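Local coordinates for oxidoreductase, short chain dehydrogenase/reductase family protein (Collinsella aerofaciens, PDB 5FYD) that reduces the 7-oxo group of 7-oxolithocholate to the 7beta-hydroxyl of ursodeoxycholate with NADPH, working as a homodimeric short-chain dehydrogenase, at residues K22-K27 / S89-L94; V63-S68 / A73-A78; V117-C122 / K160-K165; H125-F130 / T177-E182; R135-N140 / E223-E228. All coordinates share one frame; numbering follows the deposited sequence.

How the contacts relate
All five contacts pack helices or their trailing loops against the parallel sheet of a Rossmann fold, or against one another. Contact 1 lies nearest the centre of the chain, where a phenyl ring meets a serine and a valine beside the NADP(+) site; contacts 2, 4 and 5 are largely buried apolar packing farther out, and contact 3, between two helices, is only partly buried. Contacts 3 and 4 share helix 105-132, one through aromatic rings, the other through a methionine on valines. Contacts 1 and 5 use the neighbouring strands 85-90 and 136-143. Contact 2, at the outermost strand 60-64, also carries cofactor-binding Asp66 and Phe67.

Contact 1 (K22-K27 / S89-L94); sequences KAFCEK and SYVACL
Ser89 sits squarely over one face of the Phe24 ring. Its CB lies 4.2 Å from the centroid of the Phe24 ring and only 7° off the ring normal, a CH-pi contact, and OG hangs over the middle of the same face, 3.7 Å from Phe24 CE2. With that hydroxyl anti to the serine's own backbone N (chi1 177°), OG stays over the ring while it hydrogen-bonds to Ile139 O on the next strand. Tyr90 turns its side chain to the far side of the sheet, onto helix 105-132. The arrangement belongs to the Rossmann fold of short-chain dehydrogenases: helix 19-30, whose first residues belong to the NADP(+) site, lies on strand 85-90 of the central parallel sheet. Val91, just past the strand, faces the helix again, and its CG2 approaches Phe24 CD2 obliquely at 3.9 Å. The same valine side chain touches Glu18 of the cofactor site. Replacing Phe24 with an alanine would probably strip Ser89 CB and Val91 CG2 of their cover and open a gap beside Val218 and Phe222 of helix 214-224, which also touch this side chain.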
# COMPACT_ATOMS: atom_id res chain seq x y z
N LYS A 22 -9.17 4.51 13.35
CA LYS A 22 -10.60 4.52 13.28
C LYS A 22 -11.21 3.55 14.29
O LYS A 22 -12.21 3.86 14.94
CB LYS A 22 -11.04 4.19 11.87
CG LYS A 22 -12.53 4.16 11.71
CD LYS A 22 -12.95 4.07 10.27
CE LYS A 22 -14.42 3.71 10.23
NZ LYS A 22 -14.93 3.64 8.84
N ALA A 23 -10.62 2.38 14.42
CA ALA A 23 -11.16 1.41 15.36
C ALA A 23 -11.00 1.86 16.81
O ALA A 23 -11.85 1.57 17.64
CB ALA A 23 -10.52 0.05 15.13
N PHE A 24 -9.91 2.59 17.12
CA PHE A 24 -9.79 3.21 18.45
C PHE A 24 -10.92 4.22 18.71
O PHE A 24 -11.50 4.25 19.80
CB PHE A 24 -8.42 3.87 18.67
CG PHE A 24 -7.37 2.95 19.24
CD1 PHE A 24 -7.45 2.54 20.57
CD2 PHE A 24 -6.33 2.47 18.46
CE1 PHE A 24 -6.52 1.67 21.09
CE2 PHE A 24 -5.38 1.61 18.97
CZ PHE A 24 -5.48 1.22 20.30
N CYS A 25 -11.23 5.05 17.72
CA CYS A 25 -12.29 6.05 17.86
C CYS A 25 -13.62 5.37 18.16
O CYS A 25 -14.34 5.75 19.09
CB CYS A 25 -12.45 6.89 16.60
SG CYS A 25 -11.05 8.00 16.23
N GLU A 26 -13.91 4.33 17.39
CA GLU A 26 -15.19 3.61 17.55
C GLU A 26 -15.26 2.93 18.91
O GLU A 26 -16.29 2.97 19.57
CB GLU A 26 -15.41 2.61 16.42
CG GLU A 26 -15.52 3.27 15.06
CD GLU A 26 -15.39 2.29 13.89
OE1 GLU A 26 -14.80 1.20 14.05
OE2 GLU A 26 -15.86 2.63 12.80
N LYS A 27 -14.15 2.31 19.34
CA LYS A 27 -14.12 1.59 20.62
C LYS A 27 -14.34 2.53 21.82
O LYS A 27 -15.17 2.25 22.69
CB LYS A 27 -12.82 0.79 20.78
CG LYS A 27 -12.72 -0.02 22.05
CD LYS A 27 -13.73 -1.17 22.13
CE LYS A 27 -13.36 -2.13 23.26
NZ LYS A 27 -13.97 -3.48 23.06
N SER A 89 -4.22 7.54 22.65
CA SER A 89 -3.53 6.51 21.85
C SER A 89 -2.72 7.17 20.76
O SER A 89 -3.28 7.95 19.98
CB SER A 89 -4.50 5.52 21.20
OG SER A 89 -3.81 4.59 20.40
N TYR A 90 -1.43 6.84 20.69
CA TYR A 90 -0.60 7.25 19.57
C TYR A 90 -0.56 6.13 18.53
O TYR A 90 -0.00 5.06 18.79
CB TYR A 90 0.81 7.63 20.01
CG TYR A 90 1.48 8.50 18.98
CD1 TYR A 90 1.24 9.86 18.98
CD2 TYR A 90 2.31 7.99 18.01
CE1 TYR A 90 1.82 10.70 18.07
CE2 TYR A 90 2.90 8.82 17.08
CZ TYR A 90 2.65 10.19 17.10
OH TYR A 90 3.21 11.08 16.18
N VAL A 91 -1.20 6.39 17.39
CA VAL A 91 -1.38 5.43 16.32
C VAL A 91 -0.60 5.78 15.06
O VAL A 91 -0.25 4.89 14.29
CB VAL A 91 -2.88 5.33 15.90
CG1 VAL A 91 -3.08 4.20 14.88
CG2 VAL A 91 -3.76 5.13 17.11
N ALA A 92 -0.30 7.05 14.84
CA ALA A 92 0.30 7.46 13.58
C ALA A 92 1.67 6.86 13.40
O ALA A 92 2.39 6.67 14.37
CB ALA A 92 0.42 8.96 13.53
N CYS A 93 2.03 6.58 12.15
CA CYS A 93 3.36 6.10 11.85
C CYS A 93 3.72 6.46 10.42
O CYS A 93 2.86 6.50 9.54
CB CYS A 93 3.46 4.59 12.04
SG CYS A 93 2.70 3.66 10.70
N LEU A 94 5.01 6.70 10.21
CA LEU A 94 5.53 7.05 8.90
C LEU A 94 6.74 6.18 8.64
O LEU A 94 7.66 6.11 9.45
CB LEU A 94 5.90 8.53 8.82
CG LEU A 94 6.42 9.03 7.47
CD1 LEU A 94 5.42 8.82 6.35
CD2 LEU A 94 6.84 10.49 7.55

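Contact 2 (V63-S68 / A73-A78); sequences VRADFS and AETVFA
Thr75 and Val63 meet methyl to methyl, and the threonine is the side chain to follow. Its CB points from helix 72-80 toward the end of strand 60-64, and there the chain forks. The methyl branch, CG2, is anti to the helix backbone N (chi1 -66° for the hydroxyl branch) and goes to the strand: it lies 3.8 Å from Val63 CG1, 3.9 Å from the carbonyl oxygen Arg64 O, and 4.5 Å from Ala65 CB. The other branch, OG1, hydrogen-bonds to Gly71 O, one turn back along the chain. Val63 and Thr75 run past each other in opposite directions rather than butting end to end. The next residue, Val76, adds its CG2, 4.4 Å from the same Val63 CG1, and carries on to Leu12, Leu14 and Val38 of the inner strands. Farther along 63-68, Asp66 OD1 takes the backbone N of Ser68 at 3.0 Å, an Asx turn, and also Ser68 OG at 2.7 Å; both donors come from the same face of the carboxylate plane, so this oxygen is gripped twice. This is one strand-to-helix connection of the Rossmann fold, with cofactor residues Asp66 and Phe67 in its loop. Chemically the two jobs are kept apart: the touch between helix and strand is mostly methyl on methyl, with Arg64 O and the backbone of Val76 alongside, while Thr75 OG1 bonds to Gly71 and Asp66 OD1 to the two Ser68 donors, which is likely to hold the loop's shape at the NADP(+) site.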
# COMPACT_ATOMS: atom_id res chain seq x y z
N VAL A 63 -9.16 17.67 14.84
CA VAL A 63 -7.95 18.47 14.86
C VAL A 63 -7.11 18.06 13.64
O VAL A 63 -6.68 16.91 13.53
CB VAL A 63 -7.15 18.30 16.18
CG1 VAL A 63 -5.90 19.18 16.18
CG2 VAL A 63 -8.01 18.57 17.39
N ARG A 64 -6.90 18.98 12.71
CA ARG A 64 -6.02 18.73 11.60
C ARG A 64 -4.59 19.01 12.06
O ARG A 64 -4.29 20.12 12.50
CB ARG A 64 -6.36 19.59 10.38
CG ARG A 64 -5.66 19.05 9.14
CD ARG A 64 -5.20 20.10 8.13
NE ARG A 64 -4.15 19.49 7.28
CZ ARG A 64 -2.82 19.53 7.52
NH1 ARG A 64 -2.31 20.18 8.56
NH2 ARG A 64 -1.99 18.92 6.67
N ALA A 65 -3.74 17.98 12.03
CA ALA A 65 -2.32 18.14 12.29
C ALA A 65 -1.53 17.10 11.52
O ALA A 65 -1.98 15.95 11.37
CB ALA A 65 -2.00 18.05 13.77
N ASP A 66 -0.36 17.50 11.03
CA ASP A 66 0.52 16.58 10.32
C ASP A 66 1.64 16.27 11.28
O ASP A 66 2.45 17.15 11.60
CB ASP A 66 1.02 17.26 9.05
CG ASP A 66 1.95 16.40 8.24
OD1 ASP A 66 2.58 15.46 8.79
OD2 ASP A 66 2.05 16.66 7.02
N PHE A 67 1.70 15.02 11.77
CA PHE A 67 2.67 14.71 12.84
C PHE A 67 4.13 14.73 12.41
O PHE A 67 5.02 14.64 13.27
CB PHE A 67 2.36 13.34 13.48
CG PHE A 67 0.98 13.23 14.05
CD1 PHE A 67 0.42 14.25 14.79
CD2 PHE A 67 0.21 12.13 13.78
CE1 PHE A 67 -0.86 14.15 15.31
CE2 PHE A 67 -1.08 12.02 14.28
CZ PHE A 67 -1.62 13.03 15.05
N SER A 68 4.39 14.78 11.10
CA SER A 68 5.74 14.93 10.58
C SER A 68 6.23 16.37 10.69
O SER A 68 7.40 16.63 10.39
CB SER A 68 5.83 14.51 9.10
OG SER A 68 5.21 15.47 8.24
N ALA A 73 2.16 18.74 17.75
CA ALA A 73 1.75 18.40 19.11
C ALA A 73 1.12 19.60 19.81
O ALA A 73 0.08 19.46 20.43
CB ALA A 73 2.92 17.88 19.92
N GLU A 74 1.73 20.77 19.66
CA GLU A 74 1.18 22.00 20.22
C GLU A 74 -0.22 22.36 19.71
O GLU A 74 -1.06 22.87 20.47
CB GLU A 74 2.16 23.17 19.98
CG GLU A 74 3.42 23.04 20.81
CD GLU A 74 3.18 23.15 22.30
OE1 GLU A 74 2.22 23.85 22.72
OE2 GLU A 74 3.94 22.51 23.06
N THR A 75 -0.49 22.06 18.44
CA THR A 75 -1.83 22.23 17.87
C THR A 75 -2.82 21.35 18.62
O THR A 75 -3.91 21.79 19.01
CB THR A 75 -1.82 21.88 16.38
OG1 THR A 75 -1.02 22.84 15.70
CG2 THR A 75 -3.21 21.87 15.77
N VAL A 76 -2.41 20.12 18.87
CA VAL A 76 -3.24 19.19 19.63
C VAL A 76 -3.47 19.69 21.06
O VAL A 76 -4.60 19.69 21.55
CB VAL A 76 -2.62 17.78 19.65
CG1 VAL A 76 -3.43 16.84 20.53
CG2 VAL A 76 -2.53 17.23 18.23
N PHE A 77 -2.40 20.10 21.74
CA PHE A 77 -2.52 20.54 23.12
C PHE A 77 -3.46 21.72 23.26
O PHE A 77 -4.20 21.83 24.26
CB PHE A 77 -1.17 20.93 23.74
CG PHE A 77 -0.10 19.86 23.64
CD1 PHE A 77 -0.40 18.52 23.48
CD2 PHE A 77 1.23 20.24 23.70
CE1 PHE A 77 0.63 17.58 23.37
CE2 PHE A 77 2.25 19.32 23.60
CZ PHE A 77 1.95 17.99 23.45
N ALA A 78 -3.40 22.64 22.29
CA ALA A 78 -4.29 23.81 22.32
C ALA A 78 -5.74 23.36 22.14
O ALA A 78 -6.63 23.88 22.84
CB ALA A 78 -3.89 24.84 21.27

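Contact 3 (V117-C122 / K160-K165); sequences VTFLKC and KAFILK
Phe119 lays one face of its ring against Ile163. The CG1 methylene stands over the ring centre, 3.7 Å from the centroid of the Phe119 ring and 5° off its normal, a clear CH-pi contact, while Ile163 CG2 reaches Phe119 CE1 at 3.9 Å. Both branches of Ile163 lie over the same face, because CG2 is anti to the backbone N and CG1 lies beside it (chi1 -67°). Phe162 closes in next, its CE1 lying in the plane of the Phe119 ring at the edge and its CD1 4.0 Å from Phe119 CE2. Leu120 finishes this layer more loosely, CD2 standing 4.4 Å from Phe162 CZ near the plane of that ring. Segments 117-122 and 160-165 run almost parallel, at 17° with their axes 10.8 Å apart at closest approach. Their parent helices, 105-132 and 154-173, are neighbours on one side of the Rossmann sheet of a short-chain dehydrogenase, and 154-173 carries both Tyr156, the probable proton acceptor, and Lys160, thought to lower its pKa. Tyr90 holds the Phe119 ring from another direction, edge-to-face, and Asn140 of the sheet touches both Phe119 and Ile163. On helix 105-132, Thr118 OG1 hydrogen-bonds to Phe67 O in the cofactor-binding loop; on helix 154-173, Lys160 NZ hydrogen-bonds to Val141 O and Lys160 O receives Ser142 OG, tying this turn to strand 136-143.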
# COMPACT_ATOMS: atom_id res chain seq x y z
N VAL A 117 9.42 12.21 17.97
CA VAL A 117 9.26 13.51 18.60
C VAL A 117 7.81 13.88 18.92
O VAL A 117 7.50 14.21 20.08
CB VAL A 117 9.94 14.63 17.78
CG1 VAL A 117 9.68 16.00 18.39
CG2 VAL A 117 11.44 14.33 17.62
N THR A 118 6.94 13.88 17.91
CA THR A 118 5.52 14.12 18.16
C THR A 118 4.96 13.09 19.10
O THR A 118 4.21 13.42 20.01
CB THR A 118 4.70 14.17 16.87
OG1 THR A 118 5.26 15.16 15.99
CG2 THR A 118 3.23 14.50 17.17
N PHE A 119 5.35 11.83 18.90
CA PHE A 119 5.01 10.75 19.83
C PHE A 119 5.33 11.12 21.28
O PHE A 119 4.44 11.12 22.13
CB PHE A 119 5.73 9.47 19.46
CG PHE A 119 5.77 8.48 20.59
CD1 PHE A 119 4.59 7.89 21.04
CD2 PHE A 119 6.96 8.19 21.24
CE1 PHE A 119 4.62 6.99 22.09
CE2 PHE A 119 6.98 7.29 22.29
CZ PHE A 119 5.80 6.69 22.73
N LEU A 120 6.60 11.44 21.54
CA LEU A 120 7.01 11.69 22.92
C LEU A 120 6.42 12.98 23.49
O LEU A 120 6.10 13.01 24.67
CB LEU A 120 8.53 11.69 23.07
CG LEU A 120 8.98 11.51 24.54
CD1 LEU A 120 8.58 10.17 25.15
CD2 LEU A 120 10.49 11.68 24.64
N LYS A 121 6.30 14.04 22.69
CA LYS A 121 5.66 15.27 23.15
C LYS A 121 4.25 14.97 23.65
O LYS A 121 3.87 15.40 24.74
CB LYS A 121 5.60 16.32 22.03
CG LYS A 121 6.94 17.00 21.76
CD LYS A 121 6.78 18.08 20.70
CE LYS A 121 8.00 18.98 20.64
NZ LYS A 121 7.71 20.12 19.72
N CYS A 122 3.51 14.21 22.85
CA CYS A 122 2.14 13.87 23.21
C CYS A 122 2.13 12.98 24.44
O CYS A 122 1.38 13.23 25.37
CB CYS A 122 1.41 13.21 22.05
SG CYS A 122 1.04 14.35 20.72
N LYS A 160 9.38 2.42 15.78
CA LYS A 160 8.44 1.58 16.50
C LYS A 160 9.08 0.97 17.75
O LYS A 160 8.42 0.80 18.77
CB LYS A 160 7.81 0.52 15.60
CG LYS A 160 6.82 1.09 14.60
CD LYS A 160 5.79 1.97 15.30
CE LYS A 160 4.40 1.92 14.73
NZ LYS A 160 3.58 2.94 15.42
N ALA A 161 10.38 0.68 17.69
CA ALA A 161 11.08 0.19 18.90
C ALA A 161 11.18 1.28 19.97
O ALA A 161 11.11 1.00 21.18
CB ALA A 161 12.45 -0.33 18.54
N PHE A 162 11.38 2.52 19.54
CA PHE A 162 11.37 3.65 20.49
C PHE A 162 10.03 3.71 21.21
O PHE A 162 9.95 3.78 22.46
CB PHE A 162 11.65 4.96 19.76
CG PHE A 162 11.82 6.13 20.66
CD1 PHE A 162 10.73 6.83 21.13
CD2 PHE A 162 13.10 6.50 21.08
CE1 PHE A 162 10.89 7.91 21.98
CE2 PHE A 162 13.27 7.57 21.91
CZ PHE A 162 12.17 8.28 22.36
N ILE A 163 8.95 3.65 20.44
CA ILE A 163 7.59 3.68 21.01
C ILE A 163 7.39 2.48 21.94
O ILE A 163 6.86 2.64 23.05
CB ILE A 163 6.51 3.68 19.91
CG1 ILE A 163 6.57 5.01 19.13
CG2 ILE A 163 5.13 3.42 20.49
CD1 ILE A 163 5.74 5.06 17.87
N LEU A 164 7.83 1.30 21.50
CA LEU A 164 7.68 0.09 22.31
C LEU A 164 8.38 0.25 23.66
O LEU A 164 7.77 0.12 24.73
CB LEU A 164 8.25 -1.11 21.56
CG LEU A 164 8.28 -2.45 22.29
CD1 LEU A 164 6.92 -2.97 22.73
CD2 LEU A 164 8.98 -3.44 21.38
N LYS A 165 9.67 0.51 23.61
CA LYS A 165 10.46 0.55 24.84
C LYS A 165 10.09 1.72 25.76
O LYS A 165 10.10 1.57 27.00
CB LYS A 165 11.95 0.51 24.55
CG LYS A 165 12.43 -0.76 23.85
CD LYS A 165 12.27 -2.02 24.68
CE LYS A 165 12.03 -3.24 23.80
NZ LYS A 165 11.61 -4.37 24.62

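Contact 4 (H125-F130 / T177-E182); sequences HYMRIF and TGVDVE
Met127 drapes its sulfur over two valines of strand 179-186: SD lies 4.0 Å from Val181 CG2 and 4.1 Å from Val179 CG1. The side chain gets there by bending at chi2 (-56°) and chi3 (-54°), and its methyl CE ends beside Val179 as well. A turn on along helix 105-132, Phe130 meets the same valine with the root of its side chain rather than its ring. Phe130 CB touches Val179 CG1 at 3.8 Å, while Val179 CG2 comes to 3.4 Å from the carbonyl oxygen Phe130 O. Val179 thus packs into the notch formed by Met127 and Phe130, one methyl shared by the two, the other against Phe130 CB and its carbonyl. Cutting Val179 back to an alanine is likely to leave Met127 SD and Phe130 CB without their shared partner and open a gap between helix and strand. Just before the strand, Thr177 OG1 accepts from Val179 N at 3.2 Å in an ST turn, which shapes the entry to the strand. Val138 on the adjoining strand widens the floor under Met127, Phe130 and Val181, and Val170 of helix 154-173 also touches Met127. Strand 179-182 runs roughly against helix 125-130, with 149° between their directions and 10.1 Å between the axes of these short segments. Far from the annotated sites, this is plain core packing of the doubly wound alpha/beta Rossmann fold, in which helices lie on the parallel sheet and run opposite to its strands.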
# COMPACT_ATOMS: atom_id res chain seq x y z
N HIS A 125 3.04 15.05 27.55
CA HIS A 125 2.05 16.06 27.91
C HIS A 125 0.84 15.40 28.58
O HIS A 125 0.44 15.81 29.69
CB HIS A 125 1.68 16.81 26.65
CG HIS A 125 0.66 17.86 26.85
ND1 HIS A 125 0.99 19.19 27.02
CD2 HIS A 125 -0.68 17.80 26.85
CE1 HIS A 125 -0.12 19.89 27.16
NE2 HIS A 125 -1.15 19.08 27.04
N TYR A 126 0.30 14.35 27.96
CA TYR A 126 -0.88 13.68 28.52
C TYR A 126 -0.54 12.84 29.74
O TYR A 126 -1.38 12.74 30.64
CB TYR A 126 -1.70 12.98 27.44
CG TYR A 126 -2.25 14.03 26.50
CD1 TYR A 126 -3.34 14.81 26.86
CD2 TYR A 126 -1.63 14.29 25.29
CE1 TYR A 126 -3.81 15.82 26.03
CE2 TYR A 126 -2.08 15.30 24.46
CZ TYR A 126 -3.17 16.06 24.83
OH TYR A 126 -3.64 17.08 24.00
N MET A 127 0.68 12.30 29.83
CA MET A 127 1.10 11.65 31.08
C MET A 127 1.15 12.61 32.27
O MET A 127 0.77 12.22 33.39
CB MET A 127 2.42 10.87 30.92
CG MET A 127 2.22 9.49 30.30
SD MET A 127 1.05 8.42 31.16
CE MET A 127 1.74 8.47 32.81
N ARG A 128 1.55 13.85 32.03
CA ARG A 128 1.50 14.89 33.08
C ARG A 128 0.09 15.11 33.57
O ARG A 128 -0.15 15.19 34.78
CB ARG A 128 2.11 16.19 32.57
CG ARG A 128 3.62 16.11 32.48
CD ARG A 128 4.26 17.33 31.86
NE ARG A 128 3.76 18.57 32.45
CZ ARG A 128 3.26 19.61 31.77
NH1 ARG A 128 3.20 19.61 30.42
NH2 ARG A 128 2.82 20.67 32.45
N ILE A 129 -0.85 15.18 32.64
CA ILE A 129 -2.25 15.39 33.01
C ILE A 129 -2.77 14.17 33.77
O ILE A 129 -3.32 14.30 34.88
CB ILE A 129 -3.10 15.72 31.77
CG1 ILE A 129 -2.71 17.10 31.20
CG2 ILE A 129 -4.59 15.68 32.11
CD1 ILE A 129 -3.13 17.33 29.77
N PHE A 130 -2.58 12.98 33.19
CA PHE A 130 -3.10 11.76 33.79
C PHE A 130 -2.51 11.49 35.18
O PHE A 130 -3.24 11.10 36.10
CB PHE A 130 -2.89 10.54 32.89
CG PHE A 130 -3.58 10.60 31.56
CD1 PHE A 130 -4.84 11.18 31.39
CD2 PHE A 130 -2.99 10.00 30.45
CE1 PHE A 130 -5.46 11.19 30.14
CE2 PHE A 130 -3.60 10.03 29.21
CZ PHE A 130 -4.83 10.63 29.04
N THR A 177 -0.64 2.84 40.22
CA THR A 177 -1.26 4.17 40.17
C THR A 177 -2.60 4.06 39.46
O THR A 177 -2.95 3.01 38.93
CB THR A 177 -0.39 5.18 39.40
OG1 THR A 177 -0.47 4.92 37.99
CG2 THR A 177 1.05 5.11 39.85
N GLY A 178 -3.34 5.17 39.43
CA GLY A 178 -4.61 5.25 38.72
C GLY A 178 -4.52 5.42 37.21
O GLY A 178 -5.54 5.54 36.55
N VAL A 179 -3.31 5.45 36.66
CA VAL A 179 -3.13 5.55 35.22
C VAL A 179 -2.75 4.17 34.69
O VAL A 179 -1.87 3.52 35.25
CB VAL A 179 -2.04 6.58 34.88
CG1 VAL A 179 -1.98 6.84 33.39
CG2 VAL A 179 -2.29 7.88 35.63
N ASP A 180 -3.44 3.71 33.66
CA ASP A 180 -3.18 2.40 33.03
C ASP A 180 -2.54 2.62 31.66
O ASP A 180 -3.12 3.27 30.81
CB ASP A 180 -4.46 1.59 32.86
CG ASP A 180 -5.08 1.17 34.19
OD1 ASP A 180 -4.33 0.97 35.17
OD2 ASP A 180 -6.32 1.08 34.25
N VAL A 181 -1.35 2.06 31.45
CA VAL A 181 -0.62 2.25 30.22
C VAL A 181 -0.27 0.89 29.64
O VAL A 181 0.07 -0.03 30.38
CB VAL A 181 0.64 3.12 30.44
CG1 VAL A 181 1.54 3.20 29.19
CG2 VAL A 181 0.22 4.51 30.87
N GLU A 182 -0.39 0.77 28.34
CA GLU A 182 -0.11 -0.46 27.60
C GLU A 182 0.47 -0.11 26.24
O GLU A 182 0.11 0.91 25.66
CB GLU A 182 -1.39 -1.26 27.42
CG GLU A 182 -1.23 -2.64 26.79
CD GLU A 182 -2.56 -3.18 26.29
OE1 GLU A 182 -3.60 -2.96 26.97
OE2 GLU A 182 -2.58 -3.77 25.20

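Contact 5 (R135-N140 / E223-E228); sequences RGAVIN and EKLGKE
Leu225 brings one methyl to each of two residues on strand 136-143 and buries more surface here than any other residue. Its CD2 rests 3.9 Å from Ala137 CB, and its CD1 lies 3.9 Å from Ile139 CG1, with the carbonyl oxygen Val138 O farther off at 4.2 Å. The leucine has CG anti to the backbone N (chi1 -180°), which carries the side chain from segment 223-228 toward the sheet, where its fork spans two same-facing positions of the strand. Ile139, second in buried area, meets it at an oblique angle; its CG1 lies beside the backbone N (chi1 -61°) and is the branch that touches. Ala137 supplies only CB, so the leucine methyl can come down close to the strand there. Val138, between them, points to the other face of the sheet, toward Phe123 and Phe130 of helix 105-132. Beyond Leu225 the chain turns: Lys224 O accepts both Lys227 N at 2.8 Å and Glu228 N at 2.9 Å, and Gly226 takes a positive phi of 81° in this bend. Tyr7 of helix 3-7 touches Ala137 and Leu225 alike, and Asp180 and Glu182 of the adjoining strand also lie against the leucine. Here, then, the chain following helix 214-224 is pinned to the Rossmann sheet through Leu225. The side-chain contact is apolar apart from Val138 O, so the placement probably rests largely on the fit of the forked leucine to the spacing of the strand, while the paired bonds to Lys224 O probably keep the outer turn compact.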
# COMPACT_ATOMS: atom_id res chain seq x y z
N ARG A 135 -5.46 9.46 37.19
CA ARG A 135 -6.53 8.84 36.47
C ARG A 135 -6.30 9.01 34.96
O ARG A 135 -6.06 10.13 34.51
CB ARG A 135 -7.84 9.49 36.92
CG ARG A 135 -9.01 9.24 36.01
CD ARG A 135 -10.30 9.88 36.51
NE ARG A 135 -10.29 11.35 36.64
CZ ARG A 135 -10.58 12.24 35.69
NH1 ARG A 135 -10.82 11.87 34.44
NH2 ARG A 135 -10.59 13.55 35.98
N GLY A 136 -6.38 7.91 34.22
CA GLY A 136 -6.25 7.94 32.77
C GLY A 136 -5.74 6.67 32.16
O GLY A 136 -5.34 5.75 32.86
N ALA A 137 -5.71 6.64 30.84
CA ALA A 137 -5.18 5.47 30.15
C ALA A 137 -4.48 5.84 28.87
O ALA A 137 -4.89 6.78 28.18
CB ALA A 137 -6.29 4.50 29.87
N VAL A 138 -3.41 5.11 28.56
CA VAL A 138 -2.71 5.28 27.31
C VAL A 138 -2.52 3.90 26.69
O VAL A 138 -2.06 2.98 27.38
CB VAL A 138 -1.31 5.90 27.49
CG1 VAL A 138 -0.58 6.01 26.14
CG2 VAL A 138 -1.42 7.25 28.17
N ILE A 139 -2.86 3.75 25.42
CA ILE A 139 -2.48 2.56 24.64
C ILE A 139 -1.75 3.06 23.43
O ILE A 139 -2.35 3.69 22.58
CB ILE A 139 -3.69 1.71 24.20
CG1 ILE A 139 -4.45 1.19 25.43
CG2 ILE A 139 -3.23 0.55 23.29
CD1 ILE A 139 -5.76 0.51 25.08
N ASN A 140 -0.45 2.80 23.35
CA ASN A 140 0.31 3.18 22.18
C ASN A 140 0.52 1.97 21.29
O ASN A 140 0.57 0.83 21.75
CB ASN A 140 1.64 3.80 22.56
CG ASN A 140 1.48 5.11 23.27
OD1 ASN A 140 0.58 5.90 22.96
ND2 ASN A 140 2.35 5.36 24.25
N GLU A 223 -8.98 -5.34 26.36
CA GLU A 223 -9.12 -6.49 27.27
C GLU A 223 -7.95 -6.57 28.25
O GLU A 223 -8.15 -6.89 29.41
CB GLU A 223 -9.28 -7.79 26.48
CG GLU A 223 -10.72 -7.94 25.97
CD GLU A 223 -10.96 -9.17 25.10
OE1 GLU A 223 -10.10 -10.09 25.08
OE2 GLU A 223 -12.02 -9.21 24.42
N LYS A 224 -6.75 -6.20 27.80
CA LYS A 224 -5.53 -6.31 28.61
C LYS A 224 -5.08 -5.02 29.31
O LYS A 224 -4.14 -5.04 30.11
CB LYS A 224 -4.43 -6.93 27.76
CG LYS A 224 -4.79 -8.37 27.41
CD LYS A 224 -3.81 -9.03 26.47
CE LYS A 224 -4.20 -10.49 26.29
NZ LYS A 224 -3.45 -11.11 25.18
N LEU A 225 -5.77 -3.91 29.03
CA LEU A 225 -5.43 -2.62 29.61
C LEU A 225 -5.56 -2.67 31.13
O LEU A 225 -6.59 -3.08 31.64
CB LEU A 225 -6.36 -1.53 29.06
CG LEU A 225 -6.12 -0.13 29.57
CD1 LEU A 225 -4.71 0.40 29.28
CD2 LEU A 225 -7.20 0.79 29.04
N GLY A 226 -4.49 -2.29 31.82
CA GLY A 226 -4.43 -2.38 33.28
C GLY A 226 -4.09 -3.76 33.81
O GLY A 226 -4.02 -3.92 35.02
N LYS A 227 -3.87 -4.75 32.93
CA LYS A 227 -3.47 -6.10 33.32
C LYS A 227 -2.09 -6.46 32.78
O LYS A 227 -1.27 -7.03 33.50
CB LYS A 227 -4.46 -7.11 32.78
CG LYS A 227 -5.90 -6.94 33.25
CD LYS A 227 -6.77 -7.99 32.58
CE LYS A 227 -8.19 -8.04 33.12
NZ LYS A 227 -8.92 -6.78 32.84
N GLU A 228 -1.86 -6.19 31.50
CA GLU A 228 -0.58 -6.51 30.86
C GLU A 228 0.04 -5.23 30.36
O GLU A 228 -0.68 -4.32 29.95
CB GLU A 228 -0.78 -7.50 29.72
CG GLU A 228 -1.41 -8.80 30.21
CD GLU A 228 -1.46 -9.88 29.18
OE1 GLU A 228 -0.57 -9.95 28.32
OE2 GLU A 228 -2.42 -10.69 29.24